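Local coordinates for thioesterase domain-containing protein (Chromobacterium violaceum, PDB 4RMM) that is a hotdog-fold protein of unproven function that probably hydrolyses acyl-CoA thioesters, at residues 8-12 with 79-84; 17-21 with 33-37; 65-71 with 93-97; 73-78 with 109-113. One frame throughout, in Å; residues are numbered along the deposited sequence.

Contact 1: residues 8-12 with 79-84; sequences FADLR and MWNRES
An N-terminal helix can be held against a protein by the C-terminal end of a longer helix and the loop that follows it, as residues 8-12 with 79-84 illustrate. Helical throughout, 8-12 meets the last two residues of helix 67-80 and the loop; Ala9 CA lies 5.6 Å from Ser84 CA, and Arg12 CA 6.8 Å from Trp80 CA. At Met79, a selenomethionine, SE sits over the face of the Phe8 ring, 4.6 Å from its centroid and 14° off the normal, a Met-aromatic contact; Phe8, at chi1 t, also sets CZ 3.8 Å from Met79 CG. Although the CA-to-CB bond of Trp80 (chi1 t) points away, its indole turns one face to Arg12 CG, 3.9 Å from the centroid of the six-membered ring in a CH-pi contact 4° off the normal. Helix 67-80 is the central helix of the hotdog fold, so this joins helix 6-13 to its C-terminal end; Ile20 touches both Phe8 and Trp80. After Asn81 the chain extends at Arg82 (phi/psi -132/180), presenting its carbonyl to Arg12, whose chi1 t, chi2 t and chi3 m bend the guanidinium toward it: NH2 reaches Arg82 O at 2.6 Å in a weak hydrogen bond (128°). Ser84 turns toward the helix, its CB 3.8 Å from Ala9 CB and 3.3 Å from Arg12 NH2, while its OG approaches the edge of the Phe8 ring, 3.0 Å from CD2.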
loop_
_atom_site.group_PDB
_atom_site.type_symbol
_atom_site.label_atom_id
_atom_site.label_comp_id
_atom_site.label_asym_id
_atom_site.label_seq_id
_atom_site.Cartn_x
_atom_site.Cartn_y
_atom_site.Cartn_z
ATOM N N PHE A 8 -6.602 6.382 20.900
ATOM C CA PHE A 8 -7.500 5.898 19.860
ATOM C C PHE A 8 -8.920 5.734 20.381
ATOM O O PHE A 8 -9.852 6.340 19.856
ATOM C CB PHE A 8 -7.026 4.559 19.296
ATOM C CG PHE A 8 -7.889 4.046 18.178
ATOM C CD1 PHE A 8 -7.893 4.679 16.942
ATOM C CD2 PHE A 8 -8.742 2.967 18.378
ATOM C CE1 PHE A 8 -8.737 4.248 15.921
ATOM C CE2 PHE A 8 -9.588 2.530 17.364
ATOM C CZ PHE A 8 -9.586 3.172 16.135
ATOM N N ALA A 9 -9.078 4.898 21.404
ATOM C CA ALA A 9 -10.385 4.654 22.003
ATOM C C ALA A 9 -11.004 5.993 22.381
ATOM O O ALA A 9 -12.222 6.173 22.336
ATOM C CB ALA A 9 -10.236 3.777 23.236
ATOM N N ASP A 10 -10.135 6.928 22.752
ATOM C CA ASP A 10 -10.539 8.270 23.141
ATOM C C ASP A 10 -10.976 9.094 21.931
ATOM O O ASP A 10 -11.923 9.877 22.013
ATOM C CB ASP A 10 -9.376 8.959 23.859
ATOM C CG ASP A 10 -9.535 10.462 23.921
ATOM O OD1 ASP A 10 -10.568 10.937 24.440
ATOM O OD2 ASP A 10 -8.621 11.170 23.449
ATOM N N LEU A 11 -10.282 8.918 20.811
ATOM C CA LEU A 11 -10.611 9.650 19.594
ATOM C C LEU A 11 -11.769 9.021 18.829
ATOM O O LEU A 11 -12.423 9.690 18.033
ATOM C CB LEU A 11 -9.382 9.761 18.687
ATOM C CG LEU A 11 -8.508 11.002 18.901
ATOM C CD1 LEU A 11 -8.019 11.059 20.337
ATOM C CD2 LEU A 11 -7.334 10.977 17.940
ATOM N N ARG A 12 -12.024 7.739 19.064
ATOM C CA ARG A 12 -13.134 7.073 18.393
ATOM C C ARG A 12 -14.420 7.635 18.976
ATOM O O ARG A 12 -15.242 8.218 18.269
ATOM C CB ARG A 12 -13.111 5.567 18.642
ATOM C CG ARG A 12 -14.269 4.838 17.979
ATOM C CD ARG A 12 -14.567 3.526 18.667
ATOM N NE ARG A 12 -13.343 2.798 18.973
ATOM C CZ ARG A 12 -13.304 1.530 19.365
ATOM N NH1 ARG A 12 -14.429 0.838 19.496
ATOM N NH2 ARG A 12 -12.138 0.957 19.627
HETATM N N MSE A 79 -10.132 -1.660 13.761
HETATM C CA MSE A 79 -9.968 -1.145 15.105
HETATM C C MSE A 79 -11.012 -0.103 15.474
HETATM O O MSE A 79 -11.139 0.277 16.636
HETATM C CB MSE A 79 -8.541 -0.618 15.326
HETATM C CG MSE A 79 -7.953 0.259 14.251
HETATM SE SE MSE A 79 -6.096 0.692 14.698
HETATM C CE MSE A 79 -5.267 -0.970 14.226
ATOM N N TRP A 80 -11.773 0.348 14.484
ATOM C CA TRP A 80 -12.831 1.315 14.733
ATOM C C TRP A 80 -14.057 0.509 15.140
ATOM O O TRP A 80 -14.869 0.947 15.952
ATOM C CB TRP A 80 -13.124 2.122 13.469
ATOM C CG TRP A 80 -14.173 3.170 13.657
ATOM C CD1 TRP A 80 -15.530 3.001 13.588
ATOM C CD2 TRP A 80 -13.958 4.547 13.969
ATOM N NE1 TRP A 80 -16.169 4.190 13.837
ATOM C CE2 TRP A 80 -15.223 5.162 14.074
ATOM C CE3 TRP A 80 -12.812 5.333 14.171
ATOM C CZ2 TRP A 80 -15.384 6.518 14.373
ATOM C CZ3 TRP A 80 -12.967 6.685 14.470
ATOM C CH2 TRP A 80 -14.245 7.262 14.566
ATOM N N ASN A 81 -14.162 -0.689 14.579
ATOM C CA ASN A 81 -15.269 -1.585 14.863
ATOM C C ASN A 81 -14.940 -2.586 15.968
ATOM O O ASN A 81 -15.748 -3.466 16.265
ATOM C CB ASN A 81 -15.662 -2.340 13.592
ATOM C CG ASN A 81 -16.349 -1.452 12.566
ATOM O OD1 ASN A 81 -15.778 -0.474 12.074
ATOM N ND2 ASN A 81 -17.586 -1.796 12.238
ATOM N N ARG A 82 -13.762 -2.463 16.573
ATOM C CA ARG A 82 -13.375 -3.388 17.637
ATOM C C ARG A 82 -12.829 -2.739 18.894
ATOM O O ARG A 82 -12.730 -1.515 18.998
ATOM C CB ARG A 82 -12.342 -4.404 17.137
ATOM C CG ARG A 82 -12.916 -5.513 16.276
ATOM C CD ARG A 82 -11.940 -6.679 16.118
ATOM N NE ARG A 82 -11.781 -7.471 17.341
ATOM C CZ ARG A 82 -10.920 -7.198 18.319
ATOM N NH1 ARG A 82 -10.120 -6.142 18.235
ATOM N NH2 ARG A 82 -10.859 -7.989 19.386
ATOM N N GLU A 83 -12.482 -3.589 19.852
ATOM C CA GLU A 83 -11.927 -3.154 21.122
ATOM C C GLU A 83 -10.515 -2.642 20.858
ATOM O O GLU A 83 -9.656 -3.369 20.353
ATOM C CB GLU A 83 -11.927 -4.327 22.111
ATOM C CG GLU A 83 -13.335 -4.822 22.483
ATOM C CD GLU A 83 -14.125 -5.344 21.289
ATOM O OE1 GLU A 83 -13.731 -6.387 20.722
ATOM O OE2 GLU A 83 -15.139 -4.707 20.920
ATOM N N SER A 84 -10.298 -1.370 21.182
ATOM C CA SER A 84 -9.016 -0.700 20.979
ATOM C C SER A 84 -7.951 -1.181 21.965
ATOM O O SER A 84 -7.335 -0.375 22.661
ATOM C CB SER A 84 -9.209 0.818 21.113
ATOM O OG SER A 84 -7.999 1.525 20.907
#

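Contact 2: residues 17-21 with 33-37; sequences YAEIV and SMAED
A flat ring laid on a strand and a long side chain inserted beside it show how a single helical turn can cover an outer strand. Residues 17-20 form a short helical turn and 33-35 run as a strand; Tyr17 CA and Met34 CA are 5.9 Å apart. Tyr17 (chi1 m) lowers one ring face onto the strand backbone, with Ala35 CA 3.8 Å from the ring centroid and 13° off the normal, a CH-pi contact; Ala35 CB is 4.0 Å from Tyr17 CE2. Met34, a selenomethionine extended with chi1 and chi2 both t, is the main bump. Its CE enters a hollow between Tyr17 CD1 (3.6 Å) and Ile20 CG2 (3.3 Å), and Val21 CG1 borders its SE at 3.9 Å. At the far end of the ring, Tyr17 OH lies 3.8 Å from Glu36 CB. The turn thus packs on strand 33-35, outermost in the chain's antiparallel sheet and paired with strand 43-46, while Ile76 and Trp80 of helix 67-80 touch Met34 and helix 6-13 adjoins Ile20.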
loop_
_atom_site.group_PDB
_atom_site.type_symbol
_atom_site.label_atom_id
_atom_site.label_comp_id
_atom_site.label_asym_id
_atom_site.label_seq_id
_atom_site.Cartn_x
_atom_site.Cartn_y
_atom_site.Cartn_z
ATOM N N TYR A 17 -12.364 12.399 13.587
ATOM C CA TYR A 17 -11.840 11.922 12.309
ATOM C C TYR A 17 -10.613 12.701 11.842
ATOM O O TYR A 17 -9.570 12.122 11.545
ATOM C CB TYR A 17 -12.922 12.014 11.227
ATOM C CG TYR A 17 -14.236 11.350 11.585
ATOM C CD1 TYR A 17 -14.276 10.034 12.036
ATOM C CD2 TYR A 17 -15.444 12.033 11.443
ATOM C CE1 TYR A 17 -15.483 9.411 12.333
ATOM C CE2 TYR A 17 -16.657 11.417 11.737
ATOM C CZ TYR A 17 -16.668 10.108 12.181
ATOM O OH TYR A 17 -17.864 9.489 12.467
ATOM N N ALA A 18 -10.753 14.020 11.782
ATOM C CA ALA A 18 -9.690 14.912 11.331
ATOM C C ALA A 18 -8.297 14.657 11.909
ATOM O O ALA A 18 -7.316 14.606 11.167
ATOM C CB ALA A 18 -10.100 16.362 11.590
ATOM N N GLU A 19 -8.199 14.500 13.224
ATOM C CA GLU A 19 -6.895 14.284 13.838
ATOM C C GLU A 19 -6.539 12.836 14.140
ATOM O O GLU A 19 -5.364 12.515 14.324
ATOM C CB GLU A 19 -6.762 15.123 15.109
ATOM C CG GLU A 19 -6.765 16.618 14.845
ATOM C CD GLU A 19 -6.385 17.423 16.067
ATOM O OE1 GLU A 19 -7.057 17.272 17.110
ATOM O OE2 GLU A 19 -5.414 18.206 15.985
ATOM N N ILE A 20 -7.538 11.963 14.193
ATOM C CA ILE A 20 -7.272 10.557 14.467
ATOM C C ILE A 20 -6.327 10.040 13.386
ATOM O O ILE A 20 -5.533 9.130 13.615
ATOM C CB ILE A 20 -8.577 9.720 14.461
ATOM C CG1 ILE A 20 -8.279 8.280 14.874
ATOM C CG2 ILE A 20 -9.207 9.740 13.081
ATOM C CD1 ILE A 20 -9.509 7.416 14.989
ATOM N N VAL A 21 -6.415 10.654 12.211
ATOM C CA VAL A 21 -5.588 10.289 11.070
ATOM C C VAL A 21 -4.424 11.256 10.923
ATOM O O VAL A 21 -3.464 10.982 10.200
ATOM C CB VAL A 21 -6.412 10.318 9.783
ATOM C CG1 VAL A 21 -7.489 9.265 9.848
ATOM C CG2 VAL A 21 -7.051 11.681 9.610
ATOM N N SER A 33 -9.996 11.601 3.759
ATOM C CA SER A 33 -10.999 12.235 4.558
ATOM C C SER A 33 -11.627 11.007 5.177
ATOM O O SER A 33 -11.397 9.890 4.709
ATOM C CB SER A 33 -11.984 12.970 3.655
ATOM O OG SER A 33 -13.025 13.546 4.413
HETATM N N MSE A 34 -12.414 11.194 6.222
HETATM C CA MSE A 34 -13.020 10.050 6.870
HETATM C C MSE A 34 -14.239 10.429 7.704
HETATM O O MSE A 34 -14.223 11.425 8.430
HETATM C CB MSE A 34 -11.963 9.374 7.739
HETATM C CG MSE A 34 -12.391 8.097 8.411
HETATM SE SE MSE A 34 -10.923 7.397 9.451
HETATM C CE MSE A 34 -11.388 8.130 11.159
ATOM N N ALA A 35 -15.292 9.625 7.589
ATOM C CA ALA A 35 -16.530 9.851 8.326
ATOM C C ALA A 35 -17.424 8.617 8.268
ATOM O O ALA A 35 -17.002 7.557 7.814
ATOM C CB ALA A 35 -17.266 11.055 7.754
ATOM N N GLU A 36 -18.666 8.768 8.720
ATOM C CA GLU A 36 -19.619 7.664 8.733
ATOM C C GLU A 36 -20.896 7.942 7.938
ATOM O O GLU A 36 -21.349 9.083 7.835
ATOM C CB GLU A 36 -19.974 7.306 10.179
ATOM C CG GLU A 36 -21.027 6.220 10.316
ATOM C CD GLU A 36 -20.599 5.112 11.252
ATOM O OE1 GLU A 36 -20.127 5.425 12.366
ATOM O OE2 GLU A 36 -20.740 3.931 10.874
ATOM N N ASP A 37 -21.469 6.874 7.388
ATOM C CA ASP A 37 -22.684 6.948 6.590
ATOM C C ASP A 37 -23.882 6.472 7.428
ATOM O O ASP A 37 -23.749 6.215 8.624
ATOM C CB ASP A 37 -22.540 6.055 5.360
ATOM C CG ASP A 37 -22.582 4.594 5.719
ATOM O OD1 ASP A 37 -22.785 4.323 6.913
ATOM O OD2 ASP A 37 -22.426 3.727 4.834
#

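Contact 3: residues 65-71 with 93-97; sequences LIGGFME and FSLDY
This is a buried helix-on-sheet contact at the dimer interface of a hotdog fold, where the start of the central helix lies against the strand at which the sheet passes into the second subunit. Helix 67-71 and strand 93-97 approach to 9.6 Å between axes, their directions 124° apart. The closest CA pairs are Gly67 with Leu95 at 7.0 Å and Glu71 with Phe93 at 7.1 Å. Gly67 CA comes to 3.6 Å from Leu95 CD2. One turn on, Met70, a selenomethionine with chi1 and chi2 both m, places CB 3.9 Å from Phe93 CZ and CE 3.8 Å from Leu95 CD1. Glu71 CB covers the face of the Phe93 ring (chi1 t), 4.0 Å from its centroid, a CH-pi contact. Tyr97 (chi1 m) reaches back to the N-cap residue Ile66, whose backbone N donates a 2.9 Å, nearly straight (170°) hydrogen bond to Tyr97 OH; Ile66 CG1 rests 3.6 Å from Tyr97 CE1. That hydroxyl is also hydrogen-bonded to Glu71 OE2 of the second subunit, and Glu71 OE1 there bonds to Gly67 N, both reciprocated across the dimer. Residues 93-96 pair antiparallel with a strand of the second subunit along one edge, and the strand pairs with strand 136-143 along the other, while Met70 continues the packing onto strand 119-127.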
loop_
_atom_site.group_PDB
_atom_site.type_symbol
_atom_site.label_atom_id
_atom_site.label_comp_id
_atom_site.label_asym_id
_atom_site.label_seq_id
_atom_site.Cartn_x
_atom_site.Cartn_y
_atom_site.Cartn_z
ATOM N N LEU A 65 -1.545 4.132 -7.869
ATOM C CA LEU A 65 -1.398 3.175 -6.779
ATOM C C LEU A 65 -2.179 3.615 -5.557
ATOM O O LEU A 65 -2.132 4.783 -5.176
ATOM C CB LEU A 65 0.079 3.005 -6.392
ATOM C CG LEU A 65 1.068 2.601 -7.486
ATOM C CD1 LEU A 65 2.397 2.222 -6.839
ATOM C CD2 LEU A 65 0.518 1.433 -8.295
ATOM N N ILE A 66 -2.883 2.669 -4.940
ATOM C CA ILE A 66 -3.688 2.931 -3.752
ATOM C C ILE A 66 -3.596 1.809 -2.721
ATOM O O ILE A 66 -4.337 1.793 -1.743
ATOM C CB ILE A 66 -5.191 3.134 -4.105
ATOM C CG1 ILE A 66 -5.702 1.949 -4.917
ATOM C CG2 ILE A 66 -5.378 4.448 -4.886
ATOM C CD1 ILE A 66 -7.162 2.072 -5.333
ATOM N N GLY A 67 -2.671 0.881 -2.937
ATOM C CA GLY A 67 -2.509 -0.230 -2.015
ATOM C C GLY A 67 -2.356 0.188 -0.577
ATOM O O GLY A 67 -2.977 -0.393 0.309
ATOM N N GLY A 68 -1.522 1.196 -0.345
ATOM C CA GLY A 68 -1.320 1.688 1.012
ATOM C C GLY A 68 -2.603 2.215 1.630
ATOM O O GLY A 68 -2.896 1.952 2.786
ATOM N N PHE A 69 -3.375 2.961 0.851
ATOM C CA PHE A 69 -4.645 3.539 1.303
ATOM C C PHE A 69 -5.635 2.458 1.696
ATOM O O PHE A 69 -6.164 2.464 2.796
ATOM C CB PHE A 69 -5.234 4.390 0.175
ATOM C CG PHE A 69 -6.688 4.718 0.350
ATOM C CD1 PHE A 69 -7.110 5.552 1.381
ATOM C CD2 PHE A 69 -7.635 4.213 -0.543
ATOM C CE1 PHE A 69 -8.463 5.888 1.526
ATOM C CE2 PHE A 69 -8.985 4.540 -0.414
ATOM C CZ PHE A 69 -9.403 5.384 0.627
HETATM N N MSE A 70 -5.868 1.540 0.763
HETATM C CA MSE A 70 -6.781 0.414 0.931
HETATM C C MSE A 70 -6.404 -0.425 2.153
HETATM O O MSE A 70 -7.236 -0.736 3.005
HETATM C CB MSE A 70 -6.728 -0.429 -0.340
HETATM C CG MSE A 70 -7.145 0.339 -1.583
HETATM SE SE MSE A 70 -9.043 0.795 -1.534
HETATM C CE MSE A 70 -9.682 -0.775 -2.469
ATOM N N GLU A 71 -5.135 -0.804 2.227
ATOM C CA GLU A 71 -4.645 -1.585 3.358
ATOM C C GLU A 71 -4.867 -0.890 4.719
ATOM O O GLU A 71 -5.325 -1.520 5.660
ATOM C CB GLU A 71 -3.156 -1.897 3.146
ATOM C CG GLU A 71 -2.525 -2.683 4.265
ATOM C CD GLU A 71 -1.069 -3.051 3.967
ATOM O OE1 GLU A 71 -0.248 -2.151 3.751
ATOM O OE2 GLU A 71 -0.761 -4.249 3.947
ATOM N N PHE A 93 -2.906 -9.405 2.227
ATOM C CA PHE A 93 -3.677 -8.345 1.591
ATOM C C PHE A 93 -3.600 -8.472 0.082
ATOM O O PHE A 93 -2.501 -8.550 -0.471
ATOM C CB PHE A 93 -3.096 -6.999 2.008
ATOM C CG PHE A 93 -3.588 -5.851 1.201
ATOM C CD1 PHE A 93 -4.809 -5.212 1.523
ATOM C CD2 PHE A 93 -2.830 -5.358 0.157
ATOM C CE1 PHE A 93 -5.234 -4.100 0.806
ATOM C CE2 PHE A 93 -3.252 -4.237 -0.567
ATOM C CZ PHE A 93 -4.453 -3.606 -0.245
ATOM N N SER A 94 -4.752 -8.487 -0.584
ATOM C CA SER A 94 -4.800 -8.574 -2.051
ATOM C C SER A 94 -5.656 -7.440 -2.621
ATOM O O SER A 94 -6.629 -7.019 -2.015
ATOM C CB SER A 94 -5.339 -9.938 -2.507
ATOM O OG SER A 94 -6.495 -10.304 -1.783
ATOM N N LEU A 95 -5.274 -6.959 -3.793
ATOM C CA LEU A 95 -5.930 -5.848 -4.456
ATOM C C LEU A 95 -6.006 -6.020 -5.980
ATOM O O LEU A 95 -5.015 -6.390 -6.609
ATOM C CB LEU A 95 -5.150 -4.562 -4.134
ATOM C CG LEU A 95 -5.543 -3.193 -4.705
ATOM C CD1 LEU A 95 -6.910 -2.769 -4.201
ATOM C CD2 LEU A 95 -4.517 -2.172 -4.260
ATOM N N ASP A 96 -7.185 -5.743 -6.551
ATOM C CA ASP A 96 -7.399 -5.781 -7.994
ATOM C C ASP A 96 -7.806 -4.400 -8.469
ATOM O O ASP A 96 -8.698 -3.787 -7.907
ATOM C CB ASP A 96 -8.503 -6.773 -8.392
ATOM C CG ASP A 96 -8.053 -8.208 -8.302
ATOM O OD1 ASP A 96 -8.301 -8.849 -7.261
ATOM O OD2 ASP A 96 -7.435 -8.693 -9.274
ATOM N N TYR A 97 -7.145 -3.911 -9.502
ATOM C CA TYR A 97 -7.444 -2.611 -10.075
ATOM C C TYR A 97 -8.330 -2.993 -11.233
ATOM O O TYR A 97 -7.896 -3.684 -12.157
ATOM C CB TYR A 97 -6.162 -1.926 -10.550
ATOM C CG TYR A 97 -5.306 -1.400 -9.409
ATOM C CD1 TYR A 97 -5.327 -0.044 -9.067
ATOM C CD2 TYR A 97 -4.486 -2.257 -8.661
ATOM C CE1 TYR A 97 -4.559 0.447 -8.016
ATOM C CE2 TYR A 97 -3.705 -1.772 -7.605
ATOM C CZ TYR A 97 -3.749 -0.416 -7.291
ATOM O OH TYR A 97 -2.990 0.102 -6.260
#

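Contact 4: residues 73-78 with 109-113; sequences AAMIHL and QCEIT
His77 lays one face of its imidazole over Cys110, whose CB is 3.7 Å from the ring centroid and 16° off the normal, a CH-pi contact. This is the hotdog arrangement, a central helix wrapped by an antiparallel sheet: helix 73-78 crosses strand 109-113 at -56°, the axes approaching to 8.4 Å. In register, Ala74 CA stands 6.1 Å from Cys110 CA and Leu78 CA 7.9 Å from Ile112 CA. On the strand, Cys110 and Ile112, two residues apart, both point toward the helix, while Glu111 between them points away. Small residues at the start of the segment admit the thiol, with Cys110 SG 3.9 Å from both Ala73 O and Ala74 CA. His77 takes chi1 t and chi2 83°, which turns its ring edge to Ile112, CG1 being 3.9 Å from His77 CD2. Strand 119-127 lies alongside, Val122 and Ile124 touching both Ala74 and Cys110. The contact ends where Leu78 CD2 meets Ile112 CD1 at 3.8 Å.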
loop_
_atom_site.group_PDB
_atom_site.type_symbol
_atom_site.label_atom_id
_atom_site.label_comp_id
_atom_site.label_asym_id
_atom_site.label_seq_id
_atom_site.Cartn_x
_atom_site.Cartn_y
_atom_site.Cartn_z
ATOM N N ALA A 73 -7.055 1.548 5.373
ATOM C CA ALA A 73 -8.497 1.711 5.576
ATOM C C ALA A 73 -9.035 0.450 6.231
ATOM O O ALA A 73 -9.774 0.513 7.203
ATOM C CB ALA A 73 -9.221 1.948 4.229
ATOM N N ALA A 74 -8.657 -0.703 5.687
ATOM C CA ALA A 74 -9.119 -1.987 6.216
ATOM C C ALA A 74 -8.654 -2.158 7.671
ATOM O O ALA A 74 -9.369 -2.703 8.500
ATOM C CB ALA A 74 -8.582 -3.122 5.349
HETATM N N MSE A 75 -7.448 -1.689 7.976
HETATM C CA MSE A 75 -6.937 -1.789 9.339
HETATM C C MSE A 75 -7.751 -0.874 10.253
HETATM O O MSE A 75 -8.257 -1.297 11.297
HETATM C CB MSE A 75 -5.476 -1.361 9.402
HETATM C CG MSE A 75 -5.121 -0.778 10.765
HETATM SE SE MSE A 75 -3.416 -1.334 11.416
HETATM C CE MSE A 75 -2.424 0.238 10.905
ATOM N N ILE A 76 -7.854 0.387 9.858
ATOM C CA ILE A 76 -8.610 1.369 10.630
ATOM C C ILE A 76 -10.051 0.916 10.858
ATOM O O ILE A 76 -10.582 1.036 11.960
ATOM C CB ILE A 76 -8.594 2.741 9.921
ATOM C CG1 ILE A 76 -7.176 3.318 9.987
ATOM C CG2 ILE A 76 -9.597 3.686 10.570
ATOM C CD1 ILE A 76 -6.925 4.504 9.069
ATOM N N HIS A 77 -10.677 0.377 9.820
ATOM C CA HIS A 77 -12.060 -0.090 9.930
ATOM C C HIS A 77 -12.183 -1.123 11.041
ATOM O O HIS A 77 -13.145 -1.122 11.816
ATOM C CB HIS A 77 -12.498 -0.729 8.614
ATOM C CG HIS A 77 -13.901 -1.244 8.622
ATOM N ND1 HIS A 77 -14.990 -0.427 8.395
ATOM C CD2 HIS A 77 -14.398 -2.495 8.780
ATOM C CE1 HIS A 77 -16.087 -1.153 8.407
ATOM N NE2 HIS A 77 -15.759 -2.415 8.639
ATOM N N LEU A 78 -11.198 -2.012 11.102
ATOM C CA LEU A 78 -11.175 -3.082 12.093
ATOM C C LEU A 78 -11.071 -2.569 13.516
ATOM O O LEU A 78 -11.823 -3.000 14.388
ATOM C CB LEU A 78 -10.008 -4.035 11.825
ATOM C CG LEU A 78 -10.362 -5.516 11.690
ATOM C CD1 LEU A 78 -9.085 -6.324 11.595
ATOM C CD2 LEU A 78 -11.178 -5.976 12.881
ATOM N N GLN A 109 -15.135 1.776 1.356
ATOM C CA GLN A 109 -15.809 1.259 2.523
ATOM C C GLN A 109 -15.494 -0.210 2.709
ATOM O O GLN A 109 -15.486 -0.982 1.748
ATOM C CB GLN A 109 -17.318 1.444 2.382
ATOM C CG GLN A 109 -18.068 1.247 3.679
ATOM C CD GLN A 109 -19.490 1.749 3.601
ATOM O OE1 GLN A 109 -20.394 1.029 3.174
ATOM N NE2 GLN A 109 -19.696 2.997 4.002
ATOM N N CYS A 110 -15.267 -0.598 3.957
ATOM C CA CYS A 110 -14.929 -1.982 4.246
ATOM C C CYS A 110 -16.040 -2.725 4.933
ATOM O O CYS A 110 -16.908 -2.144 5.574
ATOM C CB CYS A 110 -13.686 -2.056 5.127
ATOM S SG CYS A 110 -12.481 -0.813 4.750
ATOM N N GLU A 111 -15.983 -4.038 4.815
ATOM C CA GLU A 111 -16.974 -4.878 5.435
ATOM C C GLU A 111 -16.283 -6.087 6.033
ATOM O O GLU A 111 -15.406 -6.671 5.405
ATOM C CB GLU A 111 -17.978 -5.340 4.392
ATOM C CG GLU A 111 -18.853 -6.472 4.863
ATOM C CD GLU A 111 -19.728 -6.996 3.761
ATOM O OE1 GLU A 111 -19.270 -7.879 3.004
ATOM O OE2 GLU A 111 -20.868 -6.502 3.650
ATOM N N ILE A 112 -16.669 -6.472 7.241
ATOM C CA ILE A 112 -16.070 -7.645 7.858
ATOM C C ILE A 112 -16.906 -8.899 7.580
ATOM O O ILE A 112 -17.982 -9.076 8.138
ATOM C CB ILE A 112 -15.898 -7.451 9.370
ATOM C CG1 ILE A 112 -15.010 -6.229 9.622
ATOM C CG2 ILE A 112 -15.311 -8.708 9.979
ATOM C CD1 ILE A 112 -14.502 -6.099 11.024
ATOM N N THR A 113 -16.370 -9.770 6.722
ATOM C CA THR A 113 -17.029 -11.010 6.264
ATOM C C THR A 113 -17.201 -12.201 7.184
ATOM O O THR A 113 -18.294 -12.749 7.313
ATOM C CB THR A 113 -16.355 -11.561 5.041
ATOM O OG1 THR A 113 -16.529 -10.651 3.952
ATOM C CG2 THR A 113 -16.967 -12.916 4.694
#

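How the contacts relate
One helix can organise several contacts in turn, and helix 67-80 does so here: contact 3 uses its beginning, contact 4 its middle and contact 1 its end. The centres of contacts 3 and 4 are about 13 Å apart, as are those of 4 and 1, whereas contacts 1 and 3 lie about 23 Å apart, on opposite sides of the chain's centre. Contact 2 touches two of these. Trp80 CH2 of contact 1 meets Tyr17 CE1 at 3.3 Å, and Asp37 OD2 of contact 2 probably hydrogen-bonds Gln109 NE2 of contact 4 at 2.9 Å. Contact 3 faces the dimer interface, where hotdog thioesterases commonly place their active sites; the residues of any such site are not established here.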